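Local coordinates for protein catechol 2,3-dioxygenase (PDB 3HPY) that probably cleaves the ring of catechol with molecular oxygen at a non-haem iron site, and is caught here with 4-methylcatechol bound, at residues N140-L152 against L221-M234. Residues are numbered along the deposited sequence; the frame is centred on the assembly and turned at random.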
loop_
_atom_site.group_PDB
_atom_site.type_symbol
_atom_site.label_atom_id
_atom_site.label_comp_id
_atom_site.label_asym_id
_atom_site.label_seq_id
_atom_site.Cartn_x
_atom_site.Cartn_y
_atom_site.Cartn_z
ATOM N N ASN C 140 0.436 7.497 16.964
ATOM C CA ASN C 140 -0.409 8.557 17.503
ATOM C C ASN C 140 -0.453 9.714 16.510
ATOM O O ASN C 140 0.070 9.602 15.399
ATOM C CB ASN C 140 0.163 9.036 18.840
ATOM C CG ASN C 140 1.466 9.782 18.676
ATOM O OD1 ASN C 140 2.239 9.501 17.768
ATOM N ND2 ASN C 140 1.719 10.738 19.561
ATOM N N ALA C 141 -1.072 10.822 16.911
ATOM C CA ALA C 141 -1.197 11.994 16.052
ATOM C C ALA C 141 0.137 12.463 15.484
ATOM O O ALA C 141 0.183 13.046 14.406
ATOM C CB ALA C 141 -1.858 13.127 16.821
ATOM N N GLN C 142 1.219 12.211 16.209
ATOM C CA GLN C 142 2.537 12.617 15.748
ATOM C C GLN C 142 2.814 12.074 14.344
ATOM O O GLN C 142 3.426 12.759 13.526
ATOM C CB GLN C 142 3.622 12.124 16.718
ATOM C CG GLN C 142 3.557 12.758 18.118
ATOM C CD GLN C 142 4.590 12.180 19.084
ATOM O OE1 GLN C 142 4.511 11.014 19.471
ATOM N NE2 GLN C 142 5.569 12.998 19.470
ATOM N N ARG C 143 2.345 10.858 14.076
ATOM C CA ARG C 143 2.550 10.190 12.789
ATOM C C ARG C 143 1.892 10.917 11.623
ATOM O O ARG C 143 2.238 10.700 10.462
ATOM C CB ARG C 143 2.006 8.757 12.846
ATOM C CG ARG C 143 2.395 7.904 11.647
ATOM C CD ARG C 143 1.740 6.517 11.655
ATOM N NE ARG C 143 0.307 6.566 11.366
ATOM C CZ ARG C 143 -0.403 5.521 10.949
ATOM N NH1 ARG C 143 0.185 4.347 10.773
ATOM N NH2 ARG C 143 -1.699 5.651 10.693
ATOM N N GLU C 144 0.941 11.784 11.930
ATOM C CA GLU C 144 0.231 12.494 10.882
ATOM C C GLU C 144 0.600 13.962 10.798
ATOM O O GLU C 144 0.021 14.707 10.011
ATOM C CB GLU C 144 -1.272 12.339 11.106
ATOM C CG GLU C 144 -1.685 10.889 11.272
ATOM C CD GLU C 144 -3.168 10.721 11.512
ATOM O OE1 GLU C 144 -3.946 10.853 10.549
ATOM O OE2 GLU C 144 -3.558 10.461 12.668
ATOM N N HIS C 145 1.563 14.379 11.613
ATOM C CA HIS C 145 1.993 15.770 11.611
ATOM C C HIS C 145 3.056 15.925 10.541
ATOM O O HIS C 145 4.213 15.541 10.737
ATOM C CB HIS C 145 2.560 16.150 12.977
ATOM C CG HIS C 145 2.988 17.581 13.076
ATOM N ND1 HIS C 145 2.093 18.626 13.083
ATOM C CD2 HIS C 145 4.216 18.135 13.199
ATOM C CE1 HIS C 145 2.749 19.765 13.213
ATOM N NE2 HIS C 145 4.040 19.495 13.285
ATOM N N GLY C 146 2.663 16.490 9.406
ATOM C CA GLY C 146 3.606 16.639 8.316
ATOM C C GLY C 146 3.994 15.251 7.845
ATOM O O GLY C 146 3.293 14.283 8.127
ATOM N N ILE C 147 5.106 15.147 7.130
ATOM C CA ILE C 147 5.572 13.860 6.621
ATOM C C ILE C 147 5.798 12.891 7.786
ATOM O O ILE C 147 5.435 11.710 7.713
ATOM C CB ILE C 147 6.868 14.061 5.820
ATOM C CG1 ILE C 147 6.603 15.083 4.711
ATOM C CG2 ILE C 147 7.343 12.740 5.222
ATOM C CD1 ILE C 147 7.827 15.446 3.883
ATOM N N ALA C 148 6.404 13.411 8.848
ATOM C CA ALA C 148 6.677 12.676 10.083
ATOM C C ALA C 148 7.428 11.354 9.919
ATOM O O ALA C 148 6.879 10.288 10.162
ATOM C CB ALA C 148 5.360 12.445 10.833
ATOM N N PRO C 149 8.712 11.411 9.547
ATOM C CA PRO C 149 9.473 10.169 9.375
ATOM C C PRO C 149 9.689 9.428 10.695
ATOM O O PRO C 149 9.465 9.992 11.771
ATOM C CB PRO C 149 10.766 10.650 8.732
ATOM C CG PRO C 149 10.955 12.004 9.371
ATOM C CD PRO C 149 9.564 12.596 9.315
ATOM N N ILE C 150 10.139 8.177 10.595
ATOM C CA ILE C 150 10.357 7.301 11.746
ATOM C C ILE C 150 11.756 7.309 12.372
ATOM O O ILE C 150 11.895 7.058 13.564
ATOM C CB ILE C 150 9.981 5.840 11.380
ATOM C CG1 ILE C 150 8.455 5.696 11.319
ATOM C CG2 ILE C 150 10.535 4.865 12.409
ATOM C CD1 ILE C 150 7.798 6.490 10.205
ATOM N N GLN C 151 12.787 7.566 11.576
ATOM C CA GLN C 151 14.151 7.624 12.100
ATOM C C GLN C 151 15.114 8.274 11.116
ATOM O O GLN C 151 14.828 8.363 9.924
ATOM C CB GLN C 151 14.686 6.220 12.437
ATOM C CG GLN C 151 14.754 5.248 11.259
ATOM C CD GLN C 151 15.499 3.955 11.585
ATOM O OE1 GLN C 151 15.392 3.417 12.692
ATOM N NE2 GLN C 151 16.235 3.436 10.609
ATOM N N LEU C 152 16.249 8.747 11.634
ATOM C CA LEU C 152 17.301 9.311 10.796
ATOM C C LEU C 152 17.929 8.009 10.289
ATOM O O LEU C 152 18.580 7.297 11.050
ATOM C CB LEU C 152 18.307 10.100 11.651
ATOM C CG LEU C 152 19.628 10.521 10.991
ATOM C CD1 LEU C 152 19.346 11.608 9.961
ATOM C CD2 LEU C 152 20.624 11.025 12.044
ATOM N N LEU C 221 10.632 6.004 6.141
ATOM C CA LEU C 221 9.174 6.054 6.075
ATOM C C LEU C 221 8.647 4.633 6.278
ATOM O O LEU C 221 9.385 3.664 6.110
ATOM C CB LEU C 221 8.700 6.597 4.724
ATOM C CG LEU C 221 8.039 7.982 4.751
ATOM C CD1 LEU C 221 8.926 8.955 5.496
ATOM C CD2 LEU C 221 7.768 8.477 3.325
ATOM N N GLU C 222 7.371 4.517 6.632
ATOM C CA GLU C 222 6.746 3.222 6.902
ATOM C C GLU C 222 6.353 2.387 5.696
ATOM O O GLU C 222 6.520 1.172 5.702
ATOM C CB GLU C 222 5.500 3.424 7.774
ATOM C CG GLU C 222 5.790 3.721 9.227
ATOM C CD GLU C 222 5.971 2.454 10.043
ATOM O OE1 GLU C 222 4.978 1.987 10.637
ATOM O OE2 GLU C 222 7.100 1.918 10.078
ATOM N N SER C 223 5.817 3.024 4.664
ATOM C CA SER C 223 5.370 2.270 3.497
ATOM C C SER C 223 5.412 3.075 2.211
ATOM O O SER C 223 5.629 4.280 2.233
ATOM C CB SER C 223 3.935 1.810 3.719
ATOM O OG SER C 223 3.064 2.929 3.640
ATOM N N TRP C 224 5.179 2.391 1.091
ATOM C CA TRP C 224 5.155 3.026 -0.220
ATOM C C TRP C 224 4.081 4.110 -0.242
ATOM O O TRP C 224 4.285 5.170 -0.810
ATOM C CB TRP C 224 4.859 1.980 -1.290
ATOM C CG TRP C 224 4.806 2.481 -2.717
ATOM C CD1 TRP C 224 3.867 2.155 -3.652
ATOM C CD2 TRP C 224 5.778 3.296 -3.399
ATOM N NE1 TRP C 224 4.190 2.707 -4.868
ATOM C CE2 TRP C 224 5.357 3.410 -4.745
ATOM C CE3 TRP C 224 6.963 3.939 -3.005
ATOM C CZ2 TRP C 224 6.081 4.142 -5.706
ATOM C CZ3 TRP C 224 7.685 4.668 -3.956
ATOM C CH2 TRP C 224 7.239 4.761 -5.293
ATOM N N GLU C 225 2.929 3.849 0.360
ATOM C CA GLU C 225 1.895 4.869 0.379
ATOM C C GLU C 225 2.363 6.068 1.198
ATOM O O GLU C 225 1.951 7.193 0.931
ATOM C CB GLU C 225 0.577 4.305 0.934
ATOM C CG GLU C 225 0.071 3.149 0.087
ATOM C CD GLU C 225 -1.421 3.175 -0.150
ATOM O OE1 GLU C 225 -2.188 3.495 0.795
ATOM O OE2 GLU C 225 -1.825 2.858 -1.287
ATOM N N GLN C 226 3.232 5.856 2.184
ATOM C CA GLN C 226 3.697 7.008 2.952
ATOM C C GLN C 226 4.629 7.859 2.089
ATOM O O GLN C 226 4.759 9.061 2.306
ATOM C CB GLN C 226 4.400 6.572 4.233
ATOM C CG GLN C 226 3.450 6.153 5.339
ATOM C CD GLN C 226 2.384 7.189 5.614
ATOM O OE1 GLN C 226 1.203 6.971 5.328
ATOM N NE2 GLN C 226 2.786 8.324 6.162
ATOM N N VAL C 227 5.258 7.240 1.088
ATOM C CA VAL C 227 6.156 7.984 0.208
ATOM C C VAL C 227 5.334 8.922 -0.675
ATOM O O VAL C 227 5.728 10.062 -0.933
ATOM C CB VAL C 227 6.993 7.033 -0.677
ATOM C CG1 VAL C 227 7.869 7.834 -1.633
ATOM C CG2 VAL C 227 7.893 6.164 0.210
ATOM N N LEU C 228 4.191 8.432 -1.134
ATOM C CA LEU C 228 3.296 9.231 -1.963
ATOM C C LEU C 228 2.838 10.443 -1.162
ATOM O O LEU C 228 2.932 11.576 -1.616
ATOM C CB LEU C 228 2.085 8.402 -2.361
ATOM C CG LEU C 228 0.941 9.190 -3.004
ATOM C CD1 LEU C 228 1.470 9.923 -4.228
ATOM C CD2 LEU C 228 -0.196 8.231 -3.381
ATOM N N ARG C 229 2.351 10.186 0.043
ATOM C CA ARG C 229 1.880 11.241 0.922
ATOM C C ARG C 229 2.967 12.292 1.174
ATOM O O ARG C 229 2.666 13.483 1.278
ATOM C CB ARG C 229 1.410 10.582 2.213
ATOM C CG ARG C 229 1.301 11.462 3.424
ATOM C CD ARG C 229 0.571 10.673 4.485
ATOM N NE ARG C 229 0.138 11.525 5.578
ATOM C CZ ARG C 229 0.955 12.203 6.375
ATOM N NH1 ARG C 229 2.278 12.137 6.210
ATOM N NH2 ARG C 229 0.449 12.945 7.351
ATOM N N ALA C 230 4.222 11.842 1.285
ATOM C CA ALA C 230 5.347 12.761 1.493
ATOM C C ALA C 230 5.373 13.668 0.272
ATOM O O ALA C 230 5.509 14.883 0.394
ATOM C CB ALA C 230 6.666 11.989 1.598
ATOM N N GLY C 231 5.232 13.057 -0.901
ATOM C CA GLY C 231 5.225 13.813 -2.140
ATOM C C GLY C 231 4.114 14.846 -2.159
ATOM O O GLY C 231 4.352 16.011 -2.512
ATOM N N ASP C 232 2.901 14.441 -1.778
ATOM C CA ASP C 232 1.773 15.378 -1.756
ATOM C C ASP C 232 2.069 16.520 -0.803
ATOM O O ASP C 232 1.842 17.683 -1.130
ATOM C CB ASP C 232 0.478 14.707 -1.287
ATOM C CG ASP C 232 0.062 13.561 -2.166
ATOM O OD1 ASP C 232 0.281 13.640 -3.390
ATOM O OD2 ASP C 232 -0.504 12.586 -1.631
ATOM N N ILE C 233 2.558 16.182 0.385
ATOM C CA ILE C 233 2.877 17.205 1.372
ATOM C C ILE C 233 3.938 18.158 0.824
ATOM O O ILE C 233 3.853 19.372 1.021
ATOM C CB ILE C 233 3.329 16.564 2.694
ATOM C CG1 ILE C 233 2.184 15.702 3.246
ATOM C CG2 ILE C 233 3.681 17.649 3.715
ATOM C CD1 ILE C 233 2.559 14.838 4.443
ATOM N N MET C 234 4.921 17.625 0.110
ATOM C CA MET C 234 5.951 18.480 -0.462
ATOM C C MET C 234 5.337 19.511 -1.413
ATOM O O MET C 234 5.701 20.688 -1.381
ATOM C CB MET C 234 6.986 17.637 -1.206
ATOM C CG MET C 234 7.885 16.836 -0.286
ATOM S SD MET C 234 8.964 15.747 -1.181
ATOM C CE MET C 234 9.731 14.911 0.190
HETATM O O HOH W 1 5.260 9.130 6.811
HETATM O O HOH W 2 4.340 10.982 4.744
#
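The backbone oxygen of G146 accepts hydrogen bonds from both terminal nitrogens of R229: NH1 lies 3.1 Å from G146 O and NH2 3.2 Å from the same atom. G146 O sits at the edge of the guanidinium, near its plane, while both nitrogens approach from one face of the G146 carbonyl, 37° out of its plane, so neither follows a lone pair. R229 gets there from helix 224-236 on a chain that is straight from CG to NE, CG standing anti to the backbone N (chi1 161°). I233, one turn further along, lays CD1 over one face of the guanidinium and also touches the backbone of G146 and I147. R229 makes a salt bridge to E144 of the second subunit, and E144 here makes the matching one to R229 of that subunit.

Beside this grip, the carbonyl of I147 is reached through two waters. One gives a hydrogen to I147 O (2.7 Å) and accepts from Q226 NE2; the other donates to I147 O and Q226 O and accepts from R229 NH1 at 2.8 Å.

The I147 side chain itself is buried and fans out over the helix and L221 just before it. CG2 meets A230 CB at 3.8 Å and also L221 CD1; CG1 packs on I233 CG2 at 4.0 Å, and CD1 reaches M234 CE. Further along, I150 CD1 presses on E222 CG at 3.6 Å, the two side chains crossing at about a right angle.

The linker running into strand 151-159 is thereby fastened to the helix that follows strand 213-220 in the C-terminal glyoxalase-fold domain. With G146 O held directly by R229 and I147 O by two waters, the same arginine grips this backbone and joins two subunits, which probably couples the linker's path to that interface.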